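PDB 6BSN: bifunctional protein PutA from Bradyrhizobium diazoefficiens, which probably oxidises proline to glutamate in two steps, an FAD-dependent dehydrogenation to pyrroline-5-carboxylate followed by NAD(+)-dependent oxidation of glutamate semialdehyde. Local coordinates for residues 653-658 with 730-735; 756-761 with 974-979; 389-394 with 414-419. The protein carries 1 engineered substitution. All coordinates share one frame; numbering follows the deposited sequence.

Interaction 1. Residues 653-658 with 730-735; sequences FVAISP and GVVFTG. With PRO (proline), chain H.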
loop_
_atom_site.group_PDB
_atom_site.type_symbol
_atom_site.label_atom_id
_atom_site.label_comp_id
_atom_site.label_asym_id
_atom_site.label_seq_id
_atom_site.Cartn_x
_atom_site.Cartn_y
_atom_site.Cartn_z
ATOM N N PHE A 653 -20.610 -19.145 36.601
ATOM C CA PHE A 653 -20.462 -20.439 35.948
ATOM C C PHE A 653 -20.010 -21.496 36.943
ATOM O O PHE A 653 -19.156 -21.240 37.802
ATOM C CB PHE A 653 -19.466 -20.360 34.795
ATOM C CG PHE A 653 -20.111 -20.385 33.446
ATOM C CD1 PHE A 653 -20.225 -21.579 32.749
ATOM C CD2 PHE A 653 -20.629 -19.227 32.883
ATOM C CE1 PHE A 653 -20.816 -21.614 31.502
ATOM C CE2 PHE A 653 -21.232 -19.255 31.625
ATOM C CZ PHE A 653 -21.319 -20.457 30.939
ATOM N N VAL A 654 -20.618 -22.675 36.848
ATOM C CA VAL A 654 -20.135 -23.877 37.527
ATOM C C VAL A 654 -19.269 -24.658 36.542
ATOM O O VAL A 654 -19.695 -24.929 35.411
ATOM C CB VAL A 654 -21.307 -24.728 38.042
ATOM C CG1 VAL A 654 -20.816 -26.061 38.568
ATOM C CG2 VAL A 654 -22.078 -23.964 39.144
ATOM N N ALA A 655 -18.049 -24.997 36.958
ATOM C CA ALA A 655 -17.111 -25.767 36.147
ATOM C C ALA A 655 -16.886 -27.120 36.810
ATOM O O ALA A 655 -16.479 -27.183 37.979
ATOM C CB ALA A 655 -15.784 -25.033 35.983
ATOM N N ILE A 656 -17.168 -28.195 36.080
ATOM C CA ILE A 656 -16.982 -29.556 36.586
ATOM C C ILE A 656 -15.989 -30.270 35.678
ATOM O O ILE A 656 -16.211 -30.373 34.462
ATOM C CB ILE A 656 -18.307 -30.320 36.668
ATOM C CG1 ILE A 656 -19.230 -29.629 37.680
ATOM C CG2 ILE A 656 -18.034 -31.768 37.059
ATOM C CD1 ILE A 656 -20.652 -30.153 37.706
ATOM N N SER A 657 -14.898 -30.767 36.267
ATOM C CA SER A 657 -13.759 -31.217 35.487
ATOM C C SER A 657 -13.416 -32.669 35.815
ATOM O O SER A 657 -13.667 -33.134 36.934
ATOM C CB SER A 657 -12.528 -30.335 35.742
ATOM O OG SER A 657 -12.200 -30.315 37.118
ATOM N N PRO A 658 -12.831 -33.401 34.866
ATOM C CA PRO A 658 -12.526 -34.817 35.072
ATOM C C PRO A 658 -11.174 -35.026 35.742
ATOM O O PRO A 658 -10.386 -34.097 35.922
ATOM C CB PRO A 658 -12.492 -35.375 33.640
ATOM C CG PRO A 658 -12.104 -34.198 32.765
ATOM C CD PRO A 658 -12.322 -32.925 33.568
ATOM N N GLY A 730 -24.697 -20.773 34.202
ATOM C CA GLY A 730 -24.258 -21.718 33.194
ATOM C C GLY A 730 -23.390 -22.781 33.815
ATOM O O GLY A 730 -22.916 -22.653 34.953
ATOM N N VAL A 731 -23.178 -23.840 33.032
ATOM C CA VAL A 731 -22.397 -24.996 33.451
ATOM C C VAL A 731 -21.452 -25.400 32.325
ATOM O O VAL A 731 -21.866 -25.563 31.169
ATOM C CB VAL A 731 -23.303 -26.176 33.849
ATOM C CG1 VAL A 731 -22.461 -27.417 34.143
ATOM C CG2 VAL A 731 -24.169 -25.804 35.071
ATOM N N VAL A 732 -20.187 -25.590 32.664
ATOM C CA VAL A 732 -19.216 -26.129 31.729
ATOM C C VAL A 732 -18.738 -27.452 32.325
ATOM O O VAL A 732 -18.291 -27.500 33.481
ATOM C CB VAL A 732 -18.078 -25.123 31.449
ATOM C CG1 VAL A 732 -17.415 -24.634 32.741
ATOM C CG2 VAL A 732 -17.083 -25.659 30.417
ATOM N N PHE A 733 -18.902 -28.537 31.563
ATOM C CA PHE A 733 -18.785 -29.877 32.114
ATOM C C PHE A 733 -17.999 -30.777 31.173
ATOM O O PHE A 733 -18.223 -30.783 29.963
ATOM C CB PHE A 733 -20.172 -30.495 32.382
ATOM C CG PHE A 733 -20.129 -31.972 32.717
ATOM C CD1 PHE A 733 -20.331 -32.933 31.727
ATOM C CD2 PHE A 733 -19.881 -32.400 34.013
ATOM C CE1 PHE A 733 -20.296 -34.293 32.033
ATOM C CE2 PHE A 733 -19.838 -33.746 34.318
ATOM C CZ PHE A 733 -20.047 -34.699 33.321
ATOM N N THR A 734 -17.092 -31.553 31.740
ATOM C CA THR A 734 -16.372 -32.568 30.991
ATOM C C THR A 734 -16.416 -33.858 31.792
ATOM O O THR A 734 -15.932 -33.899 32.929
ATOM C CB THR A 734 -14.932 -32.137 30.715
ATOM O OG1 THR A 734 -14.957 -30.913 29.974
ATOM C CG2 THR A 734 -14.212 -33.191 29.867
ATOM N N GLY A 735 -17.025 -34.895 31.214
ATOM C CA GLY A 735 -17.190 -36.165 31.901
ATOM C C GLY A 735 -18.051 -37.133 31.117
ATOM O O GLY A 735 -17.983 -37.165 29.887
HETATM N N PRO H . -16.240 -41.333 32.084
HETATM C CA PRO H . -15.319 -40.442 32.766
HETATM C C PRO H . -14.924 -39.313 31.793
HETATM O O PRO H . -15.585 -39.193 30.726
HETATM C CB PRO H . -14.104 -41.203 33.247
HETATM C CG PRO H . -14.341 -42.646 32.805
HETATM C CD PRO H . -15.610 -42.603 31.899
HETATM O OXT PRO H . -13.969 -38.519 32.050
#
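The Phe653 ring lies flat over the backbone of Gly730, whose CA sits 3.9 Å from the Phe653 ring centroid and 13° off the ring normal, a CH-pi contact. On the same face of the sheet, Ala655 CB meets Val732 CG1 at 3.7 Å; the chi1 of 54° sets CG1 between the backbone N and carbonyl carbon of Val732, turning that methyl toward the neighbouring strand. The other face carries Val654 beside Val731 and, further along, Ile656 against Phe733: the two side chains cross obliquely, with Ile656 CG2 at the ring edge, 3.6 Å from Phe733 CD2. Past the end of the first strand, Pro658 CG rests on Thr734 CG2 at 3.7 Å.

Backbone bonds join the two parallel strands, from Val654 N to Gly730 O (3.0 Å) through to Thr734 N to Ile656 O (3.1 Å). The two strands are neighbours in the Rossmann-type NAD(+)-binding domain of the aldehyde dehydrogenase module, where helices 716-724 and 737-749 pack on the Ile656 and Phe733 face. Helix 664-675 lies on the Val732 side, and its Gln669 bonds both Thr734 OG1 and Ile656 O. Ser657, which binds NAD(+) in another structure of this protein, and Pro658 and Gly735, which line a bound proline here, lie just past the strand ends; apolar packing and regular backbone bonding probably help to place them.

Interaction 2. Residues 756-761 with 974-979; sequences PLIAET and LARFAT. With PRO (proline), chain E.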
loop_
_atom_site.group_PDB
_atom_site.type_symbol
_atom_site.label_atom_id
_atom_site.label_comp_id
_atom_site.label_asym_id
_atom_site.label_seq_id
_atom_site.Cartn_x
_atom_site.Cartn_y
_atom_site.Cartn_z
ATOM N N PRO A 756 -26.794 -21.721 29.540
ATOM C CA PRO A 756 -26.038 -22.612 28.650
ATOM C C PRO A 756 -25.460 -23.806 29.393
ATOM O O PRO A 756 -25.023 -23.697 30.542
ATOM C CB PRO A 756 -24.915 -21.715 28.117
ATOM C CG PRO A 756 -25.298 -20.314 28.489
ATOM C CD PRO A 756 -26.147 -20.413 29.693
ATOM N N LEU A 757 -25.448 -24.954 28.717
ATOM C CA LEU A 757 -24.698 -26.122 29.166
ATOM C C LEU A 757 -23.658 -26.458 28.106
ATOM O O LEU A 757 -24.006 -26.705 26.946
ATOM C CB LEU A 757 -25.614 -27.326 29.421
ATOM C CG LEU A 757 -24.837 -28.631 29.660
ATOM C CD1 LEU A 757 -23.887 -28.538 30.854
ATOM C CD2 LEU A 757 -25.799 -29.813 29.849
ATOM N N ILE A 758 -22.389 -26.447 28.495
ATOM C CA ILE A 758 -21.283 -26.819 27.614
ATOM C C ILE A 758 -20.732 -28.142 28.121
ATOM O O ILE A 758 -20.216 -28.214 29.246
ATOM C CB ILE A 758 -20.190 -25.738 27.585
ATOM C CG1 ILE A 758 -20.758 -24.416 27.083
ATOM C CG2 ILE A 758 -19.037 -26.167 26.696
ATOM C CD1 ILE A 758 -19.865 -23.220 27.374
ATOM N N ALA A 759 -20.846 -29.193 27.307
ATOM C CA ALA A 759 -20.511 -30.537 27.760
ATOM C C ALA A 759 -19.654 -31.237 26.715
ATOM O O ALA A 759 -19.987 -31.221 25.524
ATOM C CB ALA A 759 -21.785 -31.364 28.048
ATOM N N GLU A 760 -18.557 -31.856 27.159
ATOM C CA GLU A 760 -17.782 -32.786 26.337
ATOM C C GLU A 760 -17.841 -34.146 27.017
ATOM O O GLU A 760 -17.487 -34.268 28.195
ATOM C CB GLU A 760 -16.334 -32.305 26.160
ATOM C CG GLU A 760 -15.462 -33.195 25.217
ATOM C CD GLU A 760 -14.611 -34.185 25.982
ATOM O OE1 GLU A 760 -13.478 -33.809 26.368
ATOM O OE2 GLU A 760 -15.082 -35.327 26.226
ATOM N N THR A 761 -18.321 -35.164 26.296
ATOM C CA THR A 761 -18.725 -36.411 26.947
ATOM C C THR A 761 -18.160 -37.663 26.275
ATOM O O THR A 761 -18.817 -38.702 26.252
ATOM C CB THR A 761 -20.249 -36.497 27.037
ATOM O OG1 THR A 761 -20.818 -36.105 25.783
ATOM C CG2 THR A 761 -20.754 -35.557 28.119
ATOM N N LEU A 974 -15.057 -18.971 23.710
ATOM C CA LEU A 974 -15.280 -17.958 24.738
ATOM C C LEU A 974 -16.663 -17.337 24.623
ATOM O O LEU A 974 -17.314 -17.084 25.641
ATOM C CB LEU A 974 -14.214 -16.867 24.673
ATOM C CG LEU A 974 -12.795 -17.266 25.080
ATOM C CD1 LEU A 974 -11.913 -16.034 25.335
ATOM C CD2 LEU A 974 -12.834 -18.165 26.287
ATOM N N ALA A 975 -17.139 -17.111 23.393
ATOM C CA ALA A 975 -18.411 -16.416 23.202
ATOM C C ALA A 975 -19.564 -17.139 23.892
ATOM O O ALA A 975 -20.484 -16.494 24.418
ATOM C CB ALA A 975 -18.708 -16.245 21.712
ATOM N N ARG A 976 -19.525 -18.474 23.922
ATOM C CA ARG A 976 -20.619 -19.228 24.530
ATOM C C ARG A 976 -20.774 -18.926 26.023
ATOM O O ARG A 976 -21.864 -19.124 26.570
ATOM C CB ARG A 976 -20.409 -20.732 24.312
ATOM C CG ARG A 976 -21.631 -21.606 24.637
ATOM C CD ARG A 976 -22.726 -21.461 23.583
ATOM N NE ARG A 976 -23.774 -22.409 23.890
ATOM C CZ ARG A 976 -24.871 -22.118 24.576
ATOM N NH1 ARG A 976 -25.082 -20.883 24.999
ATOM N NH2 ARG A 976 -25.757 -23.064 24.840
ATOM N N PHE A 977 -19.718 -18.454 26.690
ATOM C CA PHE A 977 -19.776 -18.079 28.098
ATOM C C PHE A 977 -20.267 -16.653 28.308
ATOM O O PHE A 977 -20.243 -16.156 29.444
ATOM C CB PHE A 977 -18.393 -18.220 28.754
ATOM C CG PHE A 977 -17.843 -19.622 28.752
ATOM C CD1 PHE A 977 -17.917 -20.407 29.895
ATOM C CD2 PHE A 977 -17.240 -20.152 27.611
ATOM C CE1 PHE A 977 -17.403 -21.701 29.906
ATOM C CE2 PHE A 977 -16.716 -21.433 27.615
ATOM C CZ PHE A 977 -16.804 -22.215 28.763
ATOM N N ALA A 978 -20.662 -15.973 27.241
ATOM C CA ALA A 978 -21.000 -14.563 27.294
ATOM C C ALA A 978 -22.394 -14.379 26.726
ATOM O O ALA A 978 -22.966 -15.293 26.131
ATOM C CB ALA A 978 -19.984 -13.698 26.523
ATOM N N THR A 979 -22.939 -13.180 26.924
ATOM C CA THR A 979 -24.186 -12.784 26.303
ATOM C C THR A 979 -23.938 -11.491 25.535
ATOM O O THR A 979 -23.037 -10.727 25.874
ATOM C CB THR A 979 -25.312 -12.626 27.365
ATOM O OG1 THR A 979 -26.583 -12.489 26.721
ATOM C CG2 THR A 979 -25.072 -11.431 28.257
HETATM N N PRO E . -23.047 -16.020 23.359
HETATM C CA PRO E . -23.956 -16.562 22.370
HETATM C C PRO E . -23.948 -18.104 22.432
HETATM O O PRO E . -23.559 -18.797 21.444
HETATM C CB PRO E . -23.557 -16.061 21.006
HETATM C CG PRO E . -22.598 -14.917 21.274
HETATM C CD PRO E . -22.500 -14.813 22.826
HETATM O OXT PRO E . -24.336 -18.656 23.499
#
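The ring nitrogen of a bound proline is gripped by two backbone carbonyls of 974-979, Ala975 O at 2.8 Å and Ala978 O at 2.9 Å from proline N. The same ligand's carboxylate is held by Arg976, whose NH1 donates to proline OXT over 2.8 Å, bent to 134° at the hydrogen. That oxygen lies at the edge of the guanidinium, near its plane, while Pro756 covers one guanidinium face, its CB 3.2 Å from Arg976 NH1. With CG anti to the backbone N (chi1 -167°) the arginine chain runs past Ile758 in the opposite direction, Ile758 CD1 lying 3.6 Å from Arg976 CG, and the bend at chi2 (73°) carries CD and the guanidinium on to the proline carboxylate.

Strand 757-760 belongs to the parallel part of the NAD(+)-binding sheet, whereas 974-977 form the turn (Phe977 N bonds Leu974 O) that leads into strand 978-986, antiparallel to 641-656. Ile758 CD1 also lies over a face of the Phe977 ring, 3.7 Å from the Phe977 centroid. A second bound proline touches Arg976, and NH2 of Arg976 from a second subunit comes close to Arg976 NH2, like charges near a bound carboxylate.

Interaction 3. Residues 389-394 with 414-419; sequences RIFPQF and GFEFQR. With FDA (dihydroflavine-adenine dinucleotide), chain C.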
loop_
_atom_site.group_PDB
_atom_site.type_symbol
_atom_site.label_atom_id
_atom_site.label_comp_id
_atom_site.label_asym_id
_atom_site.label_seq_id
_atom_site.Cartn_x
_atom_site.Cartn_y
_atom_site.Cartn_z
ATOM N N ARG A 389 43.975 -42.935 10.748
ATOM C CA ARG A 389 43.148 -43.684 11.691
ATOM C C ARG A 389 41.699 -43.730 11.233
ATOM O O ARG A 389 41.039 -44.772 11.318
ATOM C CB ARG A 389 43.223 -43.057 13.086
ATOM C CG ARG A 389 42.386 -43.819 14.107
ATOM C CD ARG A 389 42.676 -43.471 15.572
ATOM N NE ARG A 389 44.078 -43.600 15.971
ATOM C CZ ARG A 389 44.697 -44.740 16.293
ATOM N NH1 ARG A 389 45.975 -44.704 16.672
ATOM N NH2 ARG A 389 44.060 -45.914 16.234
ATOM N N ILE A 390 41.198 -42.619 10.713
ATOM C CA ILE A 390 39.839 -42.527 10.201
ATOM C C ILE A 390 39.934 -42.611 8.684
ATOM O O ILE A 390 40.768 -41.933 8.063
ATOM C CB ILE A 390 39.152 -41.225 10.664
ATOM C CG1 ILE A 390 39.107 -41.135 12.192
ATOM C CG2 ILE A 390 37.730 -41.113 10.125
ATOM C CD1 ILE A 390 38.351 -42.300 12.881
ATOM N N PHE A 391 39.167 -43.525 8.099
ATOM C CA PHE A 391 39.028 -43.577 6.652
ATOM C C PHE A 391 37.696 -42.922 6.300
ATOM O O PHE A 391 36.638 -43.542 6.484
ATOM C CB PHE A 391 39.079 -45.026 6.164
ATOM C CG PHE A 391 38.994 -45.179 4.674
ATOM C CD1 PHE A 391 37.757 -45.303 4.039
ATOM C CD2 PHE A 391 40.146 -45.214 3.905
ATOM C CE1 PHE A 391 37.676 -45.467 2.641
ATOM C CE2 PHE A 391 40.070 -45.367 2.513
ATOM C CZ PHE A 391 38.836 -45.489 1.882
ATOM N N PRO A 392 37.680 -41.680 5.830
ATOM C CA PRO A 392 36.404 -40.990 5.624
ATOM C C PRO A 392 35.759 -41.438 4.333
ATOM O O PRO A 392 36.435 -41.775 3.362
ATOM C CB PRO A 392 36.796 -39.503 5.549
ATOM C CG PRO A 392 38.313 -39.445 5.875
ATOM C CD PRO A 392 38.837 -40.813 5.561
ATOM N N GLN A 393 34.429 -41.432 4.341
ATOM C CA GLN A 393 33.614 -41.800 3.184
ATOM C C GLN A 393 32.623 -40.661 2.972
ATOM O O GLN A 393 31.766 -40.411 3.828
ATOM C CB GLN A 393 32.900 -43.142 3.409
ATOM C CG GLN A 393 33.854 -44.245 3.900
ATOM C CD GLN A 393 33.123 -45.442 4.524
ATOM O OE1 GLN A 393 32.399 -45.313 5.524
ATOM N NE2 GLN A 393 33.298 -46.605 3.920
ATOM N N PHE A 394 32.753 -39.951 1.858
ATOM C CA PHE A 394 31.947 -38.757 1.609
ATOM C C PHE A 394 30.779 -39.180 0.730
ATOM O O PHE A 394 30.937 -39.370 -0.473
ATOM C CB PHE A 394 32.805 -37.647 0.999
ATOM C CG PHE A 394 33.978 -37.263 1.876
ATOM C CD1 PHE A 394 33.764 -36.612 3.087
ATOM C CD2 PHE A 394 35.283 -37.604 1.527
ATOM C CE1 PHE A 394 34.819 -36.293 3.918
ATOM C CE2 PHE A 394 36.338 -37.278 2.346
ATOM C CZ PHE A 394 36.110 -36.616 3.547
ATOM N N GLY A 414 43.345 -42.609 0.791
ATOM C CA GLY A 414 42.914 -42.818 2.164
ATOM C C GLY A 414 41.508 -42.343 2.484
ATOM O O GLY A 414 41.151 -42.233 3.666
ATOM N N PHE A 415 40.697 -42.059 1.473
ATOM C CA PHE A 415 39.279 -41.763 1.668
ATOM C C PHE A 415 38.535 -42.310 0.455
ATOM O O PHE A 415 39.147 -42.843 -0.476
ATOM C CB PHE A 415 39.049 -40.259 1.859
ATOM C CG PHE A 415 39.325 -39.446 0.620
ATOM C CD1 PHE A 415 38.291 -39.058 -0.221
ATOM C CD2 PHE A 415 40.624 -39.074 0.292
ATOM C CE1 PHE A 415 38.540 -38.304 -1.360
ATOM C CE2 PHE A 415 40.890 -38.324 -0.852
ATOM C CZ PHE A 415 39.847 -37.943 -1.682
ATOM N N GLU A 416 37.210 -42.175 0.452
ATOM C CA GLU A 416 36.437 -42.566 -0.719
ATOM C C GLU A 416 35.190 -41.696 -0.796
ATOM O O GLU A 416 34.783 -41.069 0.186
ATOM C CB GLU A 416 36.033 -44.057 -0.673
ATOM C CG GLU A 416 34.806 -44.290 0.230
ATOM C CD GLU A 416 34.441 -45.747 0.455
ATOM O OE1 GLU A 416 35.204 -46.650 0.038
ATOM O OE2 GLU A 416 33.384 -45.982 1.088
ATOM N N PHE A 417 34.573 -41.678 -1.972
ATOM C CA PHE A 417 33.225 -41.152 -2.095
ATOM C C PHE A 417 32.203 -42.298 -2.083
ATOM O O PHE A 417 32.539 -43.478 -2.245
ATOM C CB PHE A 417 33.093 -40.312 -3.368
ATOM C CG PHE A 417 33.897 -39.043 -3.339
ATOM C CD1 PHE A 417 35.147 -38.985 -3.946
ATOM C CD2 PHE A 417 33.400 -37.902 -2.703
ATOM C CE1 PHE A 417 35.900 -37.806 -3.904
ATOM C CE2 PHE A 417 34.134 -36.732 -2.662
ATOM C CZ PHE A 417 35.378 -36.673 -3.258
ATOM N N GLN A 418 30.934 -41.938 -1.889
ATOM C CA GLN A 418 29.865 -42.932 -1.862
ATOM C C GLN A 418 28.646 -42.375 -2.579
ATOM O O GLN A 418 28.396 -41.165 -2.577
ATOM C CB GLN A 418 29.461 -43.347 -0.441
ATOM C CG GLN A 418 30.551 -44.037 0.354
ATOM C CD GLN A 418 30.041 -44.653 1.647
ATOM O OE1 GLN A 418 28.991 -44.250 2.183
ATOM N NE2 GLN A 418 30.792 -45.635 2.168
ATOM N N ARG A 419 27.904 -43.274 -3.211
ATOM C CA ARG A 419 26.679 -42.907 -3.880
ATOM C C ARG A 419 25.682 -44.045 -3.728
ATOM O O ARG A 419 26.029 -45.164 -3.344
ATOM C CB ARG A 419 26.929 -42.608 -5.362
ATOM C CG ARG A 419 27.387 -43.850 -6.149
ATOM C CD ARG A 419 27.559 -43.551 -7.642
ATOM N NE ARG A 419 27.546 -44.779 -8.433
ATOM C CZ ARG A 419 26.497 -45.200 -9.134
ATOM N NH1 ARG A 419 26.570 -46.330 -9.807
ATOM N NH2 ARG A 419 25.376 -44.493 -9.158
HETATM P PA FDA C . 22.166 -32.144 -1.788
HETATM O O1A FDA C . 21.136 -31.642 -2.839
HETATM O O2A FDA C . 23.466 -31.565 -1.721
HETATM O O5B FDA C . 21.849 -31.894 -0.362
HETATM C C5B FDA C . 20.549 -32.215 0.119
HETATM C C4B FDA C . 20.525 -32.154 1.644
HETATM O O4B FDA C . 20.644 -30.844 2.131
HETATM C C3B FDA C . 19.283 -32.667 2.300
HETATM O O3B FDA C . 19.278 -34.032 2.335
HETATM C C2B FDA C . 19.381 -32.071 3.646
HETATM O O2B FDA C . 20.195 -32.842 4.465
HETATM C C1B FDA C . 20.017 -30.749 3.367
HETATM N N9A FDA C . 19.078 -29.640 3.329
HETATM C C8A FDA C . 18.063 -29.394 2.417
HETATM N N7A FDA C . 17.435 -28.278 2.754
HETATM C C5A FDA C . 18.014 -27.747 3.905
HETATM C C6A FDA C . 17.788 -26.633 4.691
HETATM N N6A FDA C . 16.742 -25.706 4.358
HETATM N N1A FDA C . 18.551 -26.396 5.768
HETATM C C2A FDA C . 19.545 -27.235 6.126
HETATM N N3A FDA C . 19.795 -28.336 5.368
HETATM C C4A FDA C . 19.071 -28.609 4.284
HETATM N N1 FDA C . 21.371 -39.713 5.504
HETATM C C2 FDA C . 21.243 -39.870 6.918
HETATM O O2 FDA C . 20.542 -38.905 7.598
HETATM N N3 FDA C . 21.823 -40.988 7.574
HETATM C C4 FDA C . 22.532 -41.946 6.822
HETATM O O4 FDA C . 23.109 -43.032 7.426
HETATM C C4X FDA C . 22.671 -41.773 5.349
HETATM N N5 FDA C . 23.356 -42.766 4.572
HETATM C C5X FDA C . 23.644 -42.465 3.178
HETATM C C6 FDA C . 24.532 -43.395 2.408
HETATM C C7 FDA C . 24.863 -43.052 1.069
HETATM C C7M FDA C . 25.755 -43.975 0.284
HETATM C C8 FDA C . 24.359 -41.848 0.469
HETATM C C8M FDA C . 24.693 -41.457 -0.950
HETATM C C9 FDA C . 23.521 -40.982 1.205
HETATM C C9A FDA C . 23.167 -41.324 2.601
HETATM N N10 FDA C . 22.235 -40.480 3.323
HETATM C C10 FDA C . 22.104 -40.690 4.734
HETATM C "C1'" FDA C . 21.409 -39.450 2.666
HETATM C "C2'" FDA C . 22.060 -38.082 2.779
HETATM O "O2'" FDA C . 22.063 -37.660 4.097
HETATM C "C3'" FDA C . 21.334 -37.059 1.922
HETATM O "O3'" FDA C . 20.039 -37.041 2.359
HETATM C "C4'" FDA C . 21.296 -37.317 0.415
HETATM O "O4'" FDA C . 22.408 -38.040 0.006
HETATM C "C5'" FDA C . 21.261 -36.008 -0.365
HETATM O "O5'" FDA C . 22.335 -35.166 0.008
HETATM P P FDA C . 23.431 -34.603 -1.025
HETATM O O1P FDA C . 24.844 -34.207 -0.490
HETATM O O2P FDA C . 23.370 -35.733 -2.112
HETATM O O3P FDA C . 22.489 -33.595 -1.909
HETATM O O HOH W 1 42.654 -43.123 5.640
HETATM O O HOH W 2 30.034 -46.391 5.119
#
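Gly414 opens the contact at the end of the helix-to-strand loop of a beta-alpha-beta unit (strand 390-395, helix 399-409, parallel strand 416-420) in the TIM-type (beta/alpha) barrel of the proline dehydrogenase module. Its carbonyl oxygen approaches the Phe391 ring and Pro392 CD, and a water bridges it to Ile390 O. Next, Phe415 places its CA over one face of the Phe391 ring, 3.9 Å from the Phe391 centroid. From the loop, the Phe415 ring reaches Phe394: the two side chains cross at about a right angle, with Phe415 CD1 3.7 Å from Phe394 CE2 and in the plane of the Phe394 ring.

Glu416 exchanges backbone bonds with Pro392 O and Phe394 N. With CG between the backbone N and carbonyl carbon (chi1 80°) and the chain extended beyond, its carboxylate lies beside the Gln393 amide, the planes 26° apart, and OE2 accepts a weak bond from Gln393 NE2. The same OE2 forms a salt bridge with Arg441, while Gln393 NE2 also donates to Asn276 OD1. Phe417 packs CD2 on Phe394 CB, 3.8 Å away. Gln418 N bonds Phe394 O from above the carbonyl plane, Gln418 OE1 accepts from the FAD-binding Arg341, and Gln418 NE2 meets Glu416 OE2 nearly along its C-O axis at 2.8 Å. Arg419 CA comes 3.8 Å from the flavin methyl C8M.

In the fold
All three contacts are buried, but they serve two catalytic modules. Interactions 1 and 2 share one sheet of the aldehyde dehydrogenase module: strands 730-734 and 757-760 are neighbours there, so Val731 and Phe733 bond through their backbones to Ile758, and Phe653 packs on Phe977. Interaction 3 belongs to the proline dehydrogenase barrel, its centre about 64 Å from the centres of both others. Chemistry follows place: interaction 1 is strand pairing with apolar side chains, interaction 2 relies on side-chain packing beside a ligand-binding arginine near a second subunit, and interaction 3 combines strand pairing with a polar network in the barrel interior that reaches the flavin through Gln418.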